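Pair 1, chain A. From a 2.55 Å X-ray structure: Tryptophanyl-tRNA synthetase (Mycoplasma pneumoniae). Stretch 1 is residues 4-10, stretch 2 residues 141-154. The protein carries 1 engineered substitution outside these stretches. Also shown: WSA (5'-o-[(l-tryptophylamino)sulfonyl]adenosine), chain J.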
# COMPACT_ATOMS: atom_id res chain seq x y z
N MET A 4 -9.72 23.27 -20.42
CA MET A 4 -10.62 22.39 -19.66
C MET A 4 -10.48 21.84 -18.22
O MET A 4 -9.47 21.22 -17.84
CB MET A 4 -10.95 21.24 -20.60
CG MET A 4 -11.91 20.23 -20.12
SD MET A 4 -12.21 19.13 -21.55
CE MET A 4 -13.50 19.88 -22.34
N LYS A 5 -11.55 22.01 -17.43
CA LYS A 5 -11.62 21.56 -16.03
C LYS A 5 -11.76 20.04 -15.98
O LYS A 5 -12.45 19.46 -16.80
CB LYS A 5 -12.80 22.21 -15.32
CG LYS A 5 -14.10 22.26 -16.12
CD LYS A 5 -15.37 22.11 -15.25
CE LYS A 5 -15.55 23.20 -14.17
NZ LYS A 5 -16.79 22.98 -13.35
N ARG A 6 -11.09 19.42 -15.01
CA ARG A 6 -11.03 17.97 -14.87
C ARG A 6 -11.86 17.27 -13.79
O ARG A 6 -11.95 17.76 -12.66
CB ARG A 6 -9.56 17.61 -14.68
CG ARG A 6 -9.23 16.14 -14.55
CD ARG A 6 -7.70 15.93 -14.37
NE ARG A 6 -6.93 16.46 -15.49
CZ ARG A 6 -5.69 16.93 -15.41
NH1 ARG A 6 -5.08 17.39 -16.49
NH2 ARG A 6 -5.06 16.94 -14.24
N ALA A 7 -12.39 16.08 -14.11
CA ALA A 7 -13.20 15.24 -13.19
C ALA A 7 -12.68 13.80 -13.03
O ALA A 7 -12.36 13.13 -14.02
CB ALA A 7 -14.64 15.19 -13.69
N LEU A 8 -12.61 13.32 -11.80
CA LEU A 8 -12.15 11.96 -11.52
C LEU A 8 -13.10 11.25 -10.57
O LEU A 8 -13.57 11.85 -9.59
CB LEU A 8 -10.76 11.96 -10.90
CG LEU A 8 -10.37 10.53 -10.51
CD1 LEU A 8 -9.50 9.92 -11.60
CD2 LEU A 8 -9.64 10.51 -9.18
N THR A 9 -13.36 9.98 -10.84
CA THR A 9 -14.23 9.19 -9.98
C THR A 9 -13.96 7.71 -10.21
O THR A 9 -13.57 7.30 -11.30
CB THR A 9 -15.75 9.48 -10.21
OG1 THR A 9 -16.49 8.91 -9.13
CG2 THR A 9 -16.25 8.88 -11.52
N GLY A 10 -14.15 6.93 -9.15
CA GLY A 10 -13.93 5.50 -9.24
C GLY A 10 -15.15 4.73 -8.80
O GLY A 10 -15.87 5.14 -7.89
N GLY A 141 -5.16 8.88 -2.82
CA GLY A 141 -4.16 8.78 -3.86
C GLY A 141 -4.77 8.68 -5.24
O GLY A 141 -4.28 9.31 -6.18
N ASP A 142 -5.83 7.90 -5.37
CA ASP A 142 -6.49 7.75 -6.67
C ASP A 142 -6.91 9.12 -7.17
O ASP A 142 -6.82 9.41 -8.36
CB ASP A 142 -7.74 6.85 -6.57
CG ASP A 142 -7.43 5.45 -6.05
OD1 ASP A 142 -6.42 4.83 -6.46
OD2 ASP A 142 -8.24 4.95 -5.24
N ILE A 143 -7.37 9.96 -6.25
CA ILE A 143 -7.81 11.31 -6.59
C ILE A 143 -6.62 12.17 -7.01
O ILE A 143 -6.55 12.62 -8.15
CB ILE A 143 -8.48 12.01 -5.39
CG1 ILE A 143 -9.67 11.18 -4.89
CG2 ILE A 143 -8.94 13.39 -5.80
CD1 ILE A 143 -10.18 11.64 -3.54
N LEU A 144 -5.70 12.37 -6.08
CA LEU A 144 -4.52 13.20 -6.31
C LEU A 144 -3.61 12.84 -7.48
O LEU A 144 -2.82 13.67 -7.93
CB LEU A 144 -3.71 13.29 -5.02
CG LEU A 144 -4.16 14.33 -3.98
CD1 LEU A 144 -5.33 15.14 -4.50
CD2 LEU A 144 -4.52 13.64 -2.69
N LEU A 145 -3.70 11.61 -7.97
CA LEU A 145 -2.87 11.19 -9.09
C LEU A 145 -3.25 11.95 -10.37
O LEU A 145 -2.42 12.16 -11.25
CB LEU A 145 -3.04 9.69 -9.35
CG LEU A 145 -1.86 8.76 -9.09
CD1 LEU A 145 -2.27 7.33 -9.44
CD2 LEU A 145 -0.65 9.21 -9.91
N TYR A 146 -4.51 12.34 -10.46
CA TYR A 146 -5.01 13.04 -11.63
C TYR A 146 -5.27 14.53 -11.37
O TYR A 146 -5.73 15.24 -12.27
CB TYR A 146 -6.27 12.34 -12.15
CG TYR A 146 -6.01 10.89 -12.47
CD1 TYR A 146 -5.43 10.52 -13.69
CD2 TYR A 146 -6.21 9.90 -11.52
CE1 TYR A 146 -5.05 9.20 -13.94
CE2 TYR A 146 -5.83 8.57 -11.75
CZ TYR A 146 -5.25 8.23 -12.97
OH TYR A 146 -4.83 6.94 -13.18
N GLN A 147 -4.98 14.98 -10.15
CA GLN A 147 -5.16 16.39 -9.78
C GLN A 147 -6.45 16.97 -10.36
O GLN A 147 -6.43 18.04 -10.94
CB GLN A 147 -3.99 17.21 -10.31
CG GLN A 147 -2.67 16.98 -9.60
CD GLN A 147 -2.72 17.38 -8.15
OE1 GLN A 147 -2.68 16.53 -7.26
NE2 GLN A 147 -2.83 18.68 -7.90
N PRO A 148 -7.58 16.29 -10.18
CA PRO A 148 -8.86 16.77 -10.71
C PRO A 148 -9.43 17.97 -9.97
O PRO A 148 -9.08 18.22 -8.82
CB PRO A 148 -9.75 15.55 -10.55
CG PRO A 148 -9.32 15.06 -9.20
CD PRO A 148 -7.80 15.11 -9.32
N ASP A 149 -10.32 18.69 -10.65
CA ASP A 149 -10.99 19.85 -10.05
C ASP A 149 -12.13 19.35 -9.17
O ASP A 149 -12.32 19.82 -8.04
CB ASP A 149 -11.56 20.76 -11.14
CG ASP A 149 -10.48 21.51 -11.89
OD1 ASP A 149 -10.60 21.61 -13.13
OD2 ASP A 149 -9.53 22.00 -11.25
N ILE A 150 -12.89 18.39 -9.69
CA ILE A 150 -13.99 17.83 -8.93
C ILE A 150 -13.94 16.30 -8.89
O ILE A 150 -13.26 15.66 -9.68
CB ILE A 150 -15.38 18.31 -9.46
CG1 ILE A 150 -15.78 17.57 -10.74
CG2 ILE A 150 -15.35 19.82 -9.65
CD1 ILE A 150 -14.95 17.88 -11.91
N VAL A 151 -14.67 15.74 -7.93
CA VAL A 151 -14.74 14.31 -7.76
C VAL A 151 -16.21 14.00 -7.57
O VAL A 151 -16.75 14.13 -6.47
CB VAL A 151 -13.94 13.86 -6.51
CG1 VAL A 151 -14.07 12.36 -6.32
CG2 VAL A 151 -12.48 14.23 -6.67
N PRO A 152 -16.90 13.62 -8.65
CA PRO A 152 -18.33 13.31 -8.55
C PRO A 152 -18.62 11.98 -7.86
O PRO A 152 -18.24 10.91 -8.36
CB PRO A 152 -18.81 13.36 -10.00
CG PRO A 152 -17.59 13.03 -10.79
CD PRO A 152 -16.49 13.75 -10.06
N VAL A 153 -19.28 12.06 -6.70
CA VAL A 153 -19.60 10.88 -5.91
C VAL A 153 -20.90 11.00 -5.14
O VAL A 153 -21.51 12.06 -5.09
CB VAL A 153 -18.49 10.60 -4.89
CG1 VAL A 153 -17.26 10.05 -5.56
CG2 VAL A 153 -18.15 11.90 -4.17
N GLY A 154 -21.29 9.90 -4.50
CA GLY A 154 -22.50 9.88 -3.70
C GLY A 154 -22.22 10.50 -2.35
O GLY A 154 -21.06 10.68 -1.95
CD2 WSA J . -13.53 6.25 -5.56
CE3 WSA J . -14.55 7.11 -5.96
CZ3 WSA J . -14.23 8.40 -6.36
CH2 WSA J . -12.91 8.83 -6.36
CZ2 WSA J . -11.89 7.97 -5.96
CE2 WSA J . -12.21 6.68 -5.56
N11 WSA J . -11.46 5.65 -5.16
CD1 WSA J . -12.24 4.60 -4.91
CG WSA J . -13.51 4.92 -5.15
CB WSA J . -14.71 3.99 -5.00
CA WSA J . -15.69 4.51 -3.94
NH3 WSA J . -15.02 4.64 -2.64
C WSA J . -16.85 3.51 -3.82
O WSA J . -16.70 2.46 -3.20
NS WSA J . -18.00 3.83 -4.40
S WSA J . -18.90 2.50 -4.65
O1S WSA J . -18.17 1.53 -5.53
O2S WSA J . -19.19 1.83 -3.34
O5' WSA J . -20.11 2.95 -5.28
C5' WSA J . -20.00 3.75 -6.46
C4' WSA J . -20.67 5.12 -6.36
O4' WSA J . -22.06 4.96 -6.02
C3' WSA J . -20.06 6.04 -5.30
O3' WSA J . -20.03 7.39 -5.78
C2' WSA J . -21.08 5.92 -4.17
O2' WSA J . -21.04 7.10 -3.36
C1' WSA J . -22.36 5.92 -5.00
N9 WSA J . -23.50 5.45 -4.19
C8 WSA J . -23.52 4.31 -3.50
N7 WSA J . -24.71 4.15 -2.93
C5 WSA J . -25.46 5.20 -3.26
C4 WSA J . -24.68 6.03 -4.05
N3 WSA J . -25.21 7.18 -4.52
C2 WSA J . -26.46 7.51 -4.23
N1 WSA J . -27.22 6.74 -3.47
C6 WSA J . -26.76 5.58 -2.97
N6 WSA J . -27.54 4.80 -2.23

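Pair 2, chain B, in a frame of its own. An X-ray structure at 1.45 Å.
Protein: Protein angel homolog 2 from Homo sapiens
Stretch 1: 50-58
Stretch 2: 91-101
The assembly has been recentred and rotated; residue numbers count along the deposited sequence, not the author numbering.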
# COMPACT_ATOMS: atom_id res chain seq x y z
N PHE B 50 -17.73 16.34 0.85
CA PHE B 50 -17.48 15.43 -0.29
C PHE B 50 -17.13 14.08 0.35
O PHE B 50 -16.15 14.05 1.04
CB PHE B 50 -16.38 15.94 -1.20
CG PHE B 50 -16.01 15.00 -2.31
CD1 PHE B 50 -16.82 14.83 -3.41
CD2 PHE B 50 -14.83 14.27 -2.26
CE1 PHE B 50 -16.47 13.98 -4.44
CE2 PHE B 50 -14.49 13.41 -3.28
CZ PHE B 50 -15.31 13.26 -4.37
N ASP B 51 -17.89 13.03 0.11
CA ASP B 51 -17.65 11.70 0.71
C ASP B 51 -17.12 10.80 -0.39
O ASP B 51 -17.59 10.91 -1.49
CB ASP B 51 -18.92 11.11 1.31
CG ASP B 51 -19.39 11.80 2.58
OD1 ASP B 51 -18.68 12.63 3.09
OD2 ASP B 51 -20.49 11.48 3.02
N PHE B 52 -16.13 9.97 -0.10
CA PHE B 52 -15.58 9.04 -1.10
C PHE B 52 -14.98 7.85 -0.36
O PHE B 52 -14.52 7.99 0.73
CB PHE B 52 -14.55 9.72 -2.00
CG PHE B 52 -13.30 10.16 -1.30
CD1 PHE B 52 -13.27 11.29 -0.52
CD2 PHE B 52 -12.14 9.41 -1.41
CE1 PHE B 52 -12.11 11.68 0.12
CE2 PHE B 52 -10.99 9.81 -0.77
CZ PHE B 52 -10.97 10.94 -0.01
N SER B 53 -15.00 6.72 -1.03
CA SER B 53 -14.45 5.49 -0.51
C SER B 53 -13.21 5.07 -1.29
O SER B 53 -13.04 5.39 -2.47
CB SER B 53 -15.49 4.36 -0.56
OG SER B 53 -15.96 4.18 -1.89
N VAL B 54 -12.33 4.34 -0.59
CA VAL B 54 -11.04 3.90 -1.10
C VAL B 54 -10.85 2.43 -0.74
O VAL B 54 -10.98 2.06 0.43
CB VAL B 54 -9.87 4.71 -0.52
CG1 VAL B 54 -8.53 4.19 -1.08
CG2 VAL B 54 -10.02 6.18 -0.79
N MET B 55 -10.48 1.65 -1.73
CA MET B 55 -10.16 0.23 -1.55
C MET B 55 -8.68 0.02 -1.87
O MET B 55 -8.26 0.52 -2.90
CB MET B 55 -10.99 -0.64 -2.49
CG MET B 55 -10.57 -2.08 -2.44
SD MET B 55 -11.51 -3.10 -3.59
CE MET B 55 -12.95 -3.42 -2.60
N SER B 56 -7.92 -0.66 -1.01
CA SER B 56 -6.51 -1.03 -1.25
C SER B 56 -6.49 -2.56 -1.33
O SER B 56 -6.94 -3.16 -0.39
CB SER B 56 -5.59 -0.51 -0.20
OG SER B 56 -4.26 -0.79 -0.54
N TYR B 57 -6.01 -3.14 -2.41
CA TYR B 57 -6.08 -4.61 -2.57
C TYR B 57 -4.85 -5.13 -3.32
O TYR B 57 -4.70 -4.76 -4.47
CB TYR B 57 -7.36 -4.95 -3.33
CG TYR B 57 -7.84 -6.38 -3.27
CD1 TYR B 57 -7.24 -7.31 -2.45
CD2 TYR B 57 -8.94 -6.76 -3.99
CE1 TYR B 57 -7.71 -8.61 -2.39
CE2 TYR B 57 -9.43 -8.05 -3.94
CZ TYR B 57 -8.80 -8.98 -3.14
OH TYR B 57 -9.27 -10.25 -3.07
N ASN B 58 -4.06 -5.99 -2.70
CA ASN B 58 -2.98 -6.73 -3.40
C ASN B 58 -3.71 -7.97 -3.93
O ASN B 58 -4.11 -8.78 -3.13
CB ASN B 58 -1.84 -7.03 -2.44
CG ASN B 58 -0.77 -7.89 -3.07
OD1 ASN B 58 -1.06 -8.67 -3.94
ND2 ASN B 58 0.45 -7.75 -2.62
N LYS B 91 -15.75 -9.69 -8.95
CA LYS B 91 -17.01 -9.67 -8.22
C LYS B 91 -16.89 -8.90 -6.91
O LYS B 91 -17.80 -8.15 -6.54
CB LYS B 91 -17.45 -11.11 -7.97
CG LYS B 91 -18.74 -11.26 -7.19
CD LYS B 91 -19.12 -12.73 -7.07
CE LYS B 91 -20.43 -12.92 -6.32
NZ LYS B 91 -20.72 -14.36 -6.07
N GLU B 92 -15.77 -9.08 -6.20
CA GLU B 92 -15.54 -8.33 -4.97
C GLU B 92 -15.46 -6.83 -5.25
O GLU B 92 -16.01 -6.01 -4.51
CB GLU B 92 -14.20 -8.71 -4.36
CG GLU B 92 -14.10 -9.93 -3.56
CD GLU B 92 -12.70 -10.04 -2.99
OE1 GLU B 92 -11.77 -10.36 -3.76
OE2 GLU B 92 -12.53 -9.76 -1.79
N ILE B 93 -14.69 -6.46 -6.28
CA ILE B 93 -14.55 -5.04 -6.62
C ILE B 93 -15.91 -4.45 -6.96
O ILE B 93 -16.26 -3.35 -6.52
CB ILE B 93 -13.52 -4.86 -7.75
CG1 ILE B 93 -12.12 -5.22 -7.23
CG2 ILE B 93 -13.59 -3.45 -8.28
CD1 ILE B 93 -11.03 -5.25 -8.31
N LYS B 94 -16.71 -5.19 -7.73
CA LYS B 94 -18.04 -4.72 -8.10
C LYS B 94 -18.92 -4.58 -6.87
O LYS B 94 -19.69 -3.62 -6.74
CB LYS B 94 -18.66 -5.68 -9.11
CG LYS B 94 -20.00 -5.21 -9.61
CD LYS B 94 -20.47 -6.01 -10.81
CE LYS B 94 -21.86 -5.53 -11.23
NZ LYS B 94 -22.04 -5.49 -12.70
N HIS B 95 -18.81 -5.53 -5.94
CA HIS B 95 -19.67 -5.53 -4.76
C HIS B 95 -19.45 -4.29 -3.91
O HIS B 95 -20.42 -3.66 -3.46
CB HIS B 95 -19.37 -6.77 -3.94
CG HIS B 95 -20.24 -6.90 -2.74
ND1 HIS B 95 -19.77 -6.70 -1.46
CD2 HIS B 95 -21.55 -7.19 -2.63
CE1 HIS B 95 -20.76 -6.89 -0.60
NE2 HIS B 95 -21.85 -7.18 -1.29
N PHE B 96 -18.20 -3.93 -3.66
CA PHE B 96 -17.91 -2.80 -2.79
C PHE B 96 -18.06 -1.47 -3.51
O PHE B 96 -18.30 -0.46 -2.84
CB PHE B 96 -16.55 -2.96 -2.14
CG PHE B 96 -16.52 -4.07 -1.13
CD1 PHE B 96 -17.29 -3.99 0.02
CD2 PHE B 96 -15.78 -5.21 -1.35
CE1 PHE B 96 -17.30 -5.03 0.94
CE2 PHE B 96 -15.78 -6.24 -0.43
CZ PHE B 96 -16.54 -6.15 0.71
N ASP B 97 -17.95 -1.45 -4.83
CA ASP B 97 -18.22 -0.24 -5.62
C ASP B 97 -17.48 0.97 -5.06
O ASP B 97 -18.04 2.07 -4.93
CB ASP B 97 -19.73 0.00 -5.71
CG ASP B 97 -20.09 1.05 -6.75
OD1 ASP B 97 -19.45 1.04 -7.82
OD2 ASP B 97 -21.04 1.85 -6.51
N ALA B 98 -16.20 0.79 -4.76
CA ALA B 98 -15.42 1.88 -4.17
C ALA B 98 -15.14 2.98 -5.20
O ALA B 98 -14.98 2.72 -6.39
CB ALA B 98 -14.09 1.36 -3.65
N ASP B 99 -15.03 4.21 -4.71
CA ASP B 99 -14.77 5.33 -5.61
C ASP B 99 -13.34 5.35 -6.13
O ASP B 99 -13.10 5.83 -7.24
CB ASP B 99 -15.06 6.65 -4.89
CG ASP B 99 -16.50 6.79 -4.50
OD1 ASP B 99 -17.37 6.49 -5.33
OD2 ASP B 99 -16.76 7.20 -3.35
N VAL B 100 -12.39 4.86 -5.34
CA VAL B 100 -10.98 4.84 -5.68
C VAL B 100 -10.47 3.44 -5.39
O VAL B 100 -10.75 2.89 -4.32
CB VAL B 100 -10.17 5.85 -4.85
CG1 VAL B 100 -8.68 5.78 -5.20
CG2 VAL B 100 -10.67 7.26 -5.06
N LEU B 101 -9.73 2.86 -6.34
CA LEU B 101 -9.09 1.57 -6.16
C LEU B 101 -7.58 1.74 -6.23
O LEU B 101 -7.06 2.32 -7.19
CB LEU B 101 -9.46 0.56 -7.24
CG LEU B 101 -10.93 0.41 -7.54
CD1 LEU B 101 -11.03 -0.54 -8.75
CD2 LEU B 101 -11.69 -0.11 -6.36

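Superposing N, CA and C of 14 central residues brings pair 2 onto pair 1 with an RMSD of 1.0 Å. In both, a helix gives way to a residue with positive phi, and the chain then turns to run beside the other stretch. That residue is Q147(A) in pair 1 (phi/psi 40/50°) and D97(B) in pair 2 (50/47°), and their CA atoms superpose within 0.5 Å. The best-matched segments are K5(A) to L8(A) on F52(B) to M55(B), with CA separations of 0.4 to 0.6 Å, and Y146(A) to V151(A) on F96(B) to L101(B), at 0.5 to 0.9 Å.

The two backbone pairings use the same pattern of bonds. I150(A) N donates to R6(A) O at 3.2 Å and L8(A) N to I150(A) O at 3.2 Å; the matching bonds are V100(B) N to S53(B) O at 3.0 Å and M55(B) N to V100(B) O at 2.9 Å. I150(A) and V100(B) therefore each accept from and donate to the residues flanking A7(A) and V54(B), respectively. CA-H...O contacts support the same register: V151(A) CA lies 3.3 Å from L8(A) O, and L101(B) CA 3.5 Å from M55(B) O.

An aspartate ahead of the second strand is shared as well. D149(A) and D99(B) both point toward the first stretch with chi1 in m, and each carboxylate accepts a hydrogen bond from a backbone N-H: R6(A) N to D149(A) OD1 at 2.9 Å, S53(B) N to D99(B) OD2 at 3.0 Å. D149(A) N donates to R6(A) O at 2.7 Å; in pair 2 the serine hydroxyl offers a side-chain acceptor, and D99(B) N donates to S53(B) OG at 3.0 Å. The short serine, chi1 in p, thus stays beside the turn. Its counterpart R6(A), chi1 in t, extends past it, and R6(A) NH2 donates to Y146(A) O at 2.7 Å, with that oxygen near the guanidinium plane.

The apolar packing is solved with different shapes in similar places. L8(A) and M55(B) have side-chain centres only 0.6 Å apart after superposition and bury similar areas against the opposing stretch, 139 and 129 Å². Leucine does this by branching: CD1 reaches Y146(A) CD2 at 3.3 Å, while CD2 lies 4.2 Å from I143(A) CB. Methionine does it by length: M55(B) SD lies 4.3 Å from I93(B) CG1, and CE 3.6 Å from F96(B) CD2. Nearer the backbone, at the CB atoms, P148(A) CB meets L8(A) CB at 3.7 Å, and A98(B) CB meets M55(B) CB at 3.9 Å. At the next pair, the small A7(A) lets I150(A) CD1 approach its CB to 3.2 Å; in pair 2, V54(B) CG2 and V100(B) CB stand 4.1 Å apart.

G10(A) and Y57(B) differ clearly. Y57(B) OH donates to E92(B) OE1 at 2.6 Å, linking strand to helix. G10(A) has no side chain, and an ideal CB there would be crowded by WSA CD2 at 3.2 Å.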